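PDB 3BMA: D-alanyl-lipoteichoic acid synthetase from Streptococcus pneumoniae, which probably takes part in the D-alanylation of lipoteichoic acid during cell wall biogenesis, as a member of the DltD family within the SGNH hydrolase clan. Local coordinates for residues C[213-218]-C[226-231]; C[232-237]-C[342-347]. The protein carries 1 engineered substitution. All blocks are in the same frame, centred on the assembly; numbering follows the deposited sequence.

Interaction 1: residues C[213-218]-C[226-231]; sequences LKILPD and EDVVKA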
ATOM      1  N   LEU C 213      10.168  45.554  29.433  1.00 69.12           N
ATOM      2  CA  LEU C 213      11.619  45.698  29.313  1.00 69.27           C
ATOM      3  C   LEU C 213      12.095  47.081  29.757  1.00 72.31           C
ATOM      4  O   LEU C 213      13.207  47.226  30.262  1.00 71.87           O
ATOM      5  CB  LEU C 213      12.085  45.418  27.878  1.00 67.50           C
ATOM      6  CG  LEU C 213      11.846  44.035  27.258  1.00 64.67           C
ATOM      7  CD1 LEU C 213      12.341  43.999  25.819  1.00 65.80           C
ATOM      8  CD2 LEU C 213      12.487  42.921  28.068  1.00 63.95           C
ATOM      9  N   LYS C 214      11.248  48.089  29.569  1.00 73.37           N
ATOM     10  CA  LYS C 214      11.593  49.471  29.904  1.00 76.53           C
ATOM     11  C   LYS C 214      11.624  49.740  31.411  1.00 73.41           C
ATOM     12  O   LYS C 214      12.458  50.514  31.889  1.00 71.64           O
ATOM     13  CB  LYS C 214      10.636  50.441  29.203  1.00 80.62           C
ATOM     14  CG  LYS C 214      10.739  50.409  27.685  1.00 88.94           C
ATOM     15  CD  LYS C 214       9.485  50.954  27.023  1.00 96.40           C
ATOM     16  CE  LYS C 214       9.539  50.760  25.516  1.00 97.76           C
ATOM     17  NZ  LYS C 214       8.280  51.200  24.853  1.00100.49           N
ATOM     18  N   ILE C 215      10.732  49.085  32.153  1.00 69.90           N
ATOM     19  CA  ILE C 215      10.600  49.299  33.600  1.00 69.64           C
ATOM     20  C   ILE C 215      11.676  48.595  34.446  1.00 69.05           C
ATOM     21  O   ILE C 215      11.877  48.939  35.614  1.00 70.27           O
ATOM     22  CB  ILE C 215       9.177  48.930  34.120  1.00 71.84           C
ATOM     23  CG1 ILE C 215       8.890  47.431  33.939  1.00 72.96           C
ATOM     24  CG2 ILE C 215       8.110  49.795  33.436  1.00 72.72           C
ATOM     25  CD1 ILE C 215       7.817  46.877  34.867  1.00 71.53           C
ATOM     26  N   LEU C 216      12.361  47.620  33.850  1.00 64.83           N
ATOM     27  CA  LEU C 216      13.397  46.846  34.539  1.00 59.77           C
ATOM     28  C   LEU C 216      14.757  47.552  34.553  1.00 58.62           C
ATOM     29  O   LEU C 216      15.119  48.205  33.571  1.00 59.58           O
ATOM     30  CB  LEU C 216      13.526  45.451  33.907  1.00 59.45           C
ATOM     31  CG  LEU C 216      12.937  44.250  34.662  1.00 57.13           C
ATOM     32  CD1 LEU C 216      11.505  44.485  35.144  1.00 53.05           C
ATOM     33  CD2 LEU C 216      13.031  42.986  33.815  1.00 57.07           C
ATOM     34  N   PRO C 217      15.508  47.434  35.675  1.00 56.59           N
ATOM     35  CA  PRO C 217      16.882  47.943  35.746  1.00 57.42           C
ATOM     36  C   PRO C 217      17.812  47.225  34.775  1.00 59.58           C
ATOM     37  O   PRO C 217      17.615  46.045  34.491  1.00 65.48           O
ATOM     38  CB  PRO C 217      17.299  47.637  37.189  1.00 55.92           C
ATOM     39  CG  PRO C 217      16.396  46.553  37.633  1.00 52.34           C
ATOM     40  CD  PRO C 217      15.093  46.834  36.957  1.00 56.46           C
ATOM     41  N   ASP C 218      18.817  47.942  34.278  1.00 62.44           N
ATOM     42  CA  ASP C 218      19.751  47.403  33.289  1.00 61.85           C
ATOM     43  C   ASP C 218      20.792  46.458  33.895  1.00 63.14           C
ATOM     44  O   ASP C 218      21.403  45.665  33.175  1.00 63.52           O
ATOM     45  CB  ASP C 218      20.434  48.538  32.522  1.00 64.11           C
ATOM     46  CG  ASP C 218      19.437  49.471  31.849  1.00 68.09           C
ATOM     47  OD1 ASP C 218      18.684  50.167  32.566  1.00 65.24           O
ATOM     48  OD2 ASP C 218      19.414  49.513  30.603  1.00 73.20           O
ATOM     49  N   GLU C 226      12.671  43.317  42.600  1.00 56.43           N
ATOM     50  CA  GLU C 226      11.616  43.189  43.612  1.00 58.94           C
ATOM     51  C   GLU C 226      10.971  44.528  43.959  1.00 59.25           C
ATOM     52  O   GLU C 226       9.768  44.579  44.177  1.00 60.00           O
ATOM     53  CB  GLU C 226      12.127  42.485  44.880  1.00 58.48           C
ATOM     54  CG  GLU C 226      11.032  42.149  45.898  1.00 59.67           C
ATOM     55  CD  GLU C 226      11.465  41.143  46.944  1.00 65.19           C
ATOM     56  OE1 GLU C 226      11.625  41.545  48.117  1.00 68.15           O
ATOM     57  OE2 GLU C 226      11.639  39.954  46.595  1.00 72.68           O
ATOM     58  N   ASP C 227      11.770  45.598  43.978  1.00 62.53           N
ATOM     59  CA  ASP C 227      11.274  46.964  44.202  1.00 62.10           C
ATOM     60  C   ASP C 227      10.298  47.432  43.117  1.00 60.25           C
ATOM     61  O   ASP C 227       9.276  48.050  43.422  1.00 62.29           O
ATOM     62  CB  ASP C 227      12.440  47.960  44.309  1.00 61.99           C
ATOM     63  CG  ASP C 227      13.373  47.664  45.478  1.00 63.57           C
ATOM     64  OD1 ASP C 227      13.010  46.867  46.375  1.00 55.57           O
ATOM     65  OD2 ASP C 227      14.481  48.242  45.497  1.00 65.88           O
ATOM     66  N   VAL C 228      10.618  47.130  41.860  1.00 58.15           N
ATOM     67  CA  VAL C 228       9.784  47.522  40.719  1.00 60.19           C
ATOM     68  C   VAL C 228       8.523  46.652  40.630  1.00 61.12           C
ATOM     69  O   VAL C 228       7.442  47.131  40.274  1.00 59.89           O
ATOM     70  CB  VAL C 228      10.574  47.455  39.380  1.00 59.07           C
ATOM     71  CG1 VAL C 228       9.869  48.257  38.292  1.00 61.97           C
ATOM     72  CG2 VAL C 228      11.993  47.973  39.563  1.00 57.97           C
ATOM     73  N   VAL C 229       8.671  45.376  40.972  1.00 61.26           N
ATOM     74  CA  VAL C 229       7.577  44.410  40.898  1.00 61.14           C
ATOM     75  C   VAL C 229       6.613  44.548  42.098  1.00 63.47           C
ATOM     76  O   VAL C 229       5.409  44.303  41.963  1.00 62.85           O
ATOM     77  CB  VAL C 229       8.131  42.963  40.707  1.00 59.80           C
ATOM     78  CG1 VAL C 229       7.039  41.940  40.744  1.00 57.01           C
ATOM     79  CG2 VAL C 229       8.857  42.850  39.373  1.00 62.49           C
ATOM     80  N   LYS C 230       7.148  44.969  43.248  1.00 65.44           N
ATOM     81  CA  LYS C 230       6.357  45.260  44.457  1.00 64.51           C
ATOM     82  C   LYS C 230       5.377  46.406  44.221  1.00 63.45           C
ATOM     83  O   LYS C 230       4.231  46.343  44.663  1.00 63.38           O
ATOM     84  CB  LYS C 230       7.279  45.639  45.623  1.00 65.53           C
ATOM     85  CG  LYS C 230       6.687  45.524  47.022  1.00 68.14           C
ATOM     86  CD  LYS C 230       7.153  44.246  47.704  1.00 76.88           C
ATOM     87  CE  LYS C 230       7.405  44.456  49.193  1.00 80.84           C
ATOM     88  NZ  LYS C 230       6.153  44.627  49.977  1.00 85.23           N
ATOM     89  N   ALA C 231       5.845  47.444  43.526  1.00 65.82           N
ATOM     90  CA  ALA C 231       5.059  48.653  43.263  1.00 64.92           C
ATOM     91  C   ALA C 231       3.957  48.419  42.235  1.00 64.76           C
ATOM     92  O   ALA C 231       2.902  49.052  42.297  1.00 67.45           O
ATOM     93  CB  ALA C 231       5.971  49.793  42.818  1.00 63.64           C
TER

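Interaction 2: residues C[232-237]-C[342-347]; sequences DAEKNT and EPFFMK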
ATOM      1  N   ASP C 232       4.220  47.517  41.293  1.00 66.10           N
ATOM      2  CA  ASP C 232       3.244  47.105  40.288  1.00 65.63           C
ATOM      3  C   ASP C 232       2.129  46.284  40.937  1.00 63.22           C
ATOM      4  O   ASP C 232       0.953  46.451  40.613  1.00 58.66           O
ATOM      5  CB  ASP C 232       3.941  46.294  39.184  1.00 67.82           C
ATOM      6  CG  ASP C 232       2.998  45.883  38.057  1.00 74.78           C
ATOM      7  OD1 ASP C 232       2.179  46.719  37.616  1.00 78.35           O
ATOM      8  OD2 ASP C 232       3.091  44.721  37.601  1.00 70.87           O
ATOM      9  N   ALA C 233       2.516  45.416  41.867  1.00 63.67           N
ATOM     10  CA  ALA C 233       1.593  44.520  42.554  1.00 64.96           C
ATOM     11  C   ALA C 233       0.688  45.236  43.562  1.00 69.75           C
ATOM     12  O   ALA C 233      -0.473  44.866  43.714  1.00 71.41           O
ATOM     13  CB  ALA C 233       2.359  43.389  43.226  1.00 64.43           C
ATOM     14  N   GLU C 234       1.224  46.251  44.243  1.00 72.77           N
ATOM     15  CA  GLU C 234       0.447  47.071  45.182  1.00 73.95           C
ATOM     16  C   GLU C 234      -0.597  47.910  44.451  1.00 73.13           C
ATOM     17  O   GLU C 234      -1.703  48.115  44.955  1.00 76.72           O
ATOM     18  CB  GLU C 234       1.368  47.992  45.986  1.00 75.17           C
ATOM     19  CG  GLU C 234       2.118  47.308  47.121  1.00 79.93           C
ATOM     20  CD  GLU C 234       3.312  48.113  47.621  1.00 81.31           C
ATOM     21  OE1 GLU C 234       3.801  49.001  46.886  1.00 83.29           O
ATOM     22  OE2 GLU C 234       3.769  47.848  48.754  1.00 87.46           O
ATOM     23  N   LYS C 235      -0.224  48.381  43.262  1.00 72.26           N
ATOM     24  CA  LYS C 235      -1.084  49.185  42.393  1.00 72.91           C
ATOM     25  C   LYS C 235      -2.216  48.354  41.783  1.00 73.77           C
ATOM     26  O   LYS C 235      -3.288  48.882  41.480  1.00 75.13           O
ATOM     27  CB  LYS C 235      -0.230  49.801  41.279  1.00 73.49           C
ATOM     28  CG  LYS C 235      -0.821  51.014  40.578  1.00 77.18           C
ATOM     29  CD  LYS C 235       0.252  51.723  39.755  1.00 80.92           C
ATOM     30  CE  LYS C 235      -0.333  52.796  38.847  1.00 81.41           C
ATOM     31  NZ  LYS C 235      -0.974  52.215  37.632  1.00 78.68           N
ATOM     32  N   ASN C 236      -1.973  47.055  41.618  1.00 74.88           N
ATOM     33  CA  ASN C 236      -2.906  46.167  40.923  1.00 72.44           C
ATOM     34  C   ASN C 236      -3.623  45.121  41.789  1.00 71.14           C
ATOM     35  O   ASN C 236      -4.255  44.203  41.263  1.00 71.43           O
ATOM     36  CB  ASN C 236      -2.205  45.504  39.734  1.00 72.11           C
ATOM     37  CG  ASN C 236      -1.951  46.475  38.602  1.00 71.37           C
ATOM     38  OD1 ASN C 236      -2.845  46.766  37.809  1.00 77.45           O
ATOM     39  ND2 ASN C 236      -0.729  46.982  38.519  1.00 67.83           N
ATOM     40  N   THR C 237      -3.516  45.256  43.110  1.00 72.82           N
ATOM     41  CA  THR C 237      -4.297  44.438  44.046  1.00 74.24           C
ATOM     42  C   THR C 237      -5.160  45.340  44.938  1.00 75.14           C
ATOM     43  O   THR C 237      -5.345  45.069  46.129  1.00 76.10           O
ATOM     44  CB  THR C 237      -3.405  43.514  44.920  1.00 73.67           C
ATOM     45  OG1 THR C 237      -2.439  44.300  45.627  1.00 75.30           O
ATOM     46  CG2 THR C 237      -2.687  42.460  44.069  1.00 70.40           C
ATOM     47  N   GLU C 342       2.275  34.333  51.367  1.00 54.92           N
ATOM     48  CA  GLU C 342       3.210  35.409  51.105  1.00 59.13           C
ATOM     49  C   GLU C 342       2.559  36.447  50.189  1.00 62.54           C
ATOM     50  O   GLU C 342       2.076  36.094  49.114  1.00 63.86           O
ATOM     51  CB  GLU C 342       4.487  34.846  50.474  1.00 59.68           C
ATOM     52  CG  GLU C 342       5.719  35.719  50.660  1.00 64.83           C
ATOM     53  CD  GLU C 342       5.988  36.061  52.116  1.00 66.97           C
ATOM     54  OE1 GLU C 342       6.073  37.267  52.425  1.00 66.16           O
ATOM     55  OE2 GLU C 342       6.101  35.131  52.947  1.00 70.12           O
ATOM     56  N   PRO C 343       2.513  37.722  50.628  1.00 65.80           N
ATOM     57  CA  PRO C 343       1.986  38.813  49.802  1.00 63.68           C
ATOM     58  C   PRO C 343       2.716  38.960  48.468  1.00 58.08           C
ATOM     59  O   PRO C 343       3.951  38.977  48.428  1.00 51.28           O
ATOM     60  CB  PRO C 343       2.195  40.059  50.679  1.00 65.67           C
ATOM     61  CG  PRO C 343       3.204  39.656  51.700  1.00 67.96           C
ATOM     62  CD  PRO C 343       2.932  38.211  51.954  1.00 69.29           C
ATOM     63  N   PHE C 344       1.923  39.024  47.398  1.00 58.34           N
ATOM     64  CA  PHE C 344       2.368  39.200  46.001  1.00 60.09           C
ATOM     65  C   PHE C 344       3.176  38.029  45.404  1.00 57.69           C
ATOM     66  O   PHE C 344       3.830  38.178  44.371  1.00 54.75           O
ATOM     67  CB  PHE C 344       3.060  40.561  45.783  1.00 64.37           C
ATOM     68  CG  PHE C 344       2.368  41.714  46.467  1.00 71.30           C
ATOM     69  CD1 PHE C 344       3.058  42.514  47.371  1.00 74.65           C
ATOM     70  CD2 PHE C 344       1.020  41.988  46.223  1.00 75.20           C
ATOM     71  CE1 PHE C 344       2.425  43.578  48.012  1.00 74.45           C
ATOM     72  CE2 PHE C 344       0.380  43.048  46.858  1.00 77.29           C
ATOM     73  CZ  PHE C 344       1.083  43.843  47.755  1.00 72.80           C
ATOM     74  N   PHE C 345       3.093  36.865  46.049  1.00 55.41           N
ATOM     75  CA  PHE C 345       3.648  35.619  45.521  1.00 53.64           C
ATOM     76  C   PHE C 345       2.702  35.074  44.452  1.00 54.35           C
ATOM     77  O   PHE C 345       3.109  34.344  43.545  1.00 51.93           O
ATOM     78  CB  PHE C 345       3.800  34.594  46.652  1.00 51.85           C
ATOM     79  CG  PHE C 345       4.780  33.488  46.356  1.00 53.69           C
ATOM     80  CD1 PHE C 345       6.120  33.624  46.703  1.00 51.05           C
ATOM     81  CD2 PHE C 345       4.362  32.304  45.748  1.00 51.90           C
ATOM     82  CE1 PHE C 345       7.030  32.608  46.440  1.00 49.77           C
ATOM     83  CE2 PHE C 345       5.269  31.282  45.474  1.00 50.23           C
ATOM     84  CZ  PHE C 345       6.606  31.436  45.820  1.00 54.38           C
ATOM     85  N   MET C 346       1.434  35.453  44.572  1.00 55.19           N
ATOM     86  CA  MET C 346       0.363  34.919  43.759  1.00 46.16           C
ATOM     87  C   MET C 346      -0.228  36.013  42.877  1.00 48.12           C
ATOM     88  O   MET C 346      -0.367  37.165  43.309  1.00 52.43           O
ATOM     89  CB  MET C 346      -0.712  34.356  44.683  1.00 49.99           C
ATOM     90  CG  MET C 346      -1.289  33.018  44.272  1.00 57.76           C
ATOM     91  SD  MET C 346      -0.431  31.610  44.986  1.00 54.33           S
ATOM     92  CE  MET C 346       0.700  31.240  43.649  1.00 43.14           C
ATOM     93  N   LYS C 347      -0.559  35.655  41.639  1.00 45.87           N
ATOM     94  CA  LYS C 347      -1.232  36.571  40.716  1.00 47.89           C
ATOM     95  C   LYS C 347      -2.749  36.487  40.910  1.00 48.94           C
ATOM     96  O   LYS C 347      -3.445  37.505  40.883  1.00 49.29           O
ATOM     97  CB  LYS C 347      -0.839  36.263  39.263  1.00 46.91           C
ATOM     98  CG  LYS C 347      -1.535  37.121  38.199  1.00 52.86           C
ATOM     99  CD  LYS C 347      -0.999  38.555  38.141  1.00 52.43           C
ATOM    100  CE  LYS C 347      -0.059  38.767  36.958  1.00 54.21           C
ATOM    101  NZ  LYS C 347       1.227  38.042  37.108  1.00 49.78           N
TER

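Interaction 1: residues C[213-218]-C[226-231]
Val-228 projects from helix 222-235 toward Ile-215 and Pro-217. These two belong to the loop between helix 202-210 and helix 222-235. Val-228 has the largest share of the buried surface, and both its methyls take part. CG1 of Val-228 lies 3.4 Å from the backbone oxygen O of Ile-215. The same CG1 is 4.2 Å from CD1 at the end of the Ile-215 side chain. CG2 of Val-228 leans to the proline ring, 4.2 Å from CD of Pro-217, and also lies near the same Ile-215 oxygen. The torsion places CG1 anti to the backbone N (chi1 -162°) and CG2 anti to the carbonyl carbon. Ile-215 and Pro-217 both direct their CB toward the helix. Leu-216, between them, makes no close contact with 226-231 and packs on Val-62 and Leu-63 of helix 60-66. No hydrogen bond or salt bridge joins 213-218 to 226-231. The contact is small, near the surface, and rests on van der Waals contact alone, a methyl against a peptide carbonyl and looser aliphatic pairs. Shape and apolar packing therefore hold the two segments here, while backbone oxygens of the loop bond elsewhere, Leu-213 O to Lys-66 and Pro-217 O to Tyr-67.

Interaction 2: residues C[232-237]-C[342-347]
Phe-344 carries the apolar part of this contact, with its ring set against the C-terminal end of helix 222-235. CB of Ala-233 approaches the ring obliquely and lies 3.6 Å from CD2 of Phe-344. CG of Glu-234 is 3.7 Å from CZ of Phe-344, so the aliphatic part of the glutamate touches the far end of the ring. The Glu-234 carboxylate plane is almost perpendicular to the ring, at 87°. Thr-237 adds a van der Waals contact at the ring edge. Its OG1 stands close to the ring plane, 3.3 Å from CE2 of Phe-344. Trp-354 also touches Ala-233 and Thr-237. The hydrogen bonds lie within 232-237, and none crosses between the segments. With chi1 at 56°, OG1 of Thr-237 donates a 2.8 Å bond to O of Ala-233. A second side-chain bond closes the helix end: ND2 of Asn-236 donates to O of Asp-232 at 2.7 Å, with an N-H...O angle of 167°. Phe-344 is the third residue of a type II turn from Glu-342 to Phe-345. That turn lies in the loop between strand 333-335, an outermost strand of the parallel sheet, and helix 355-369. A backbone hydrogen bond links Phe-344 to Leu-355, the first residue of that helix.

Both contacts use helix 222-235, and their centres are about 14 Å apart. Interaction 1 lies at the surface and ties the helix to the loop that leads into it, so it is local in sequence. Interaction 2 is partly buried. It joins the end of the helix to a loop more than 100 residues later, beyond the last strand of the sheet. Both rest on van der Waals contact. At the surface, valine methyls meet a carbonyl, an isoleucine and a proline. In the partly buried contact, an aromatic ring sits against a methyl, a methylene and a hydroxyl, with side-chain hydrogen bonds finishing the helix. Trp-354 touches helix 222-235 beside both, at Val-229 and at Ala-233.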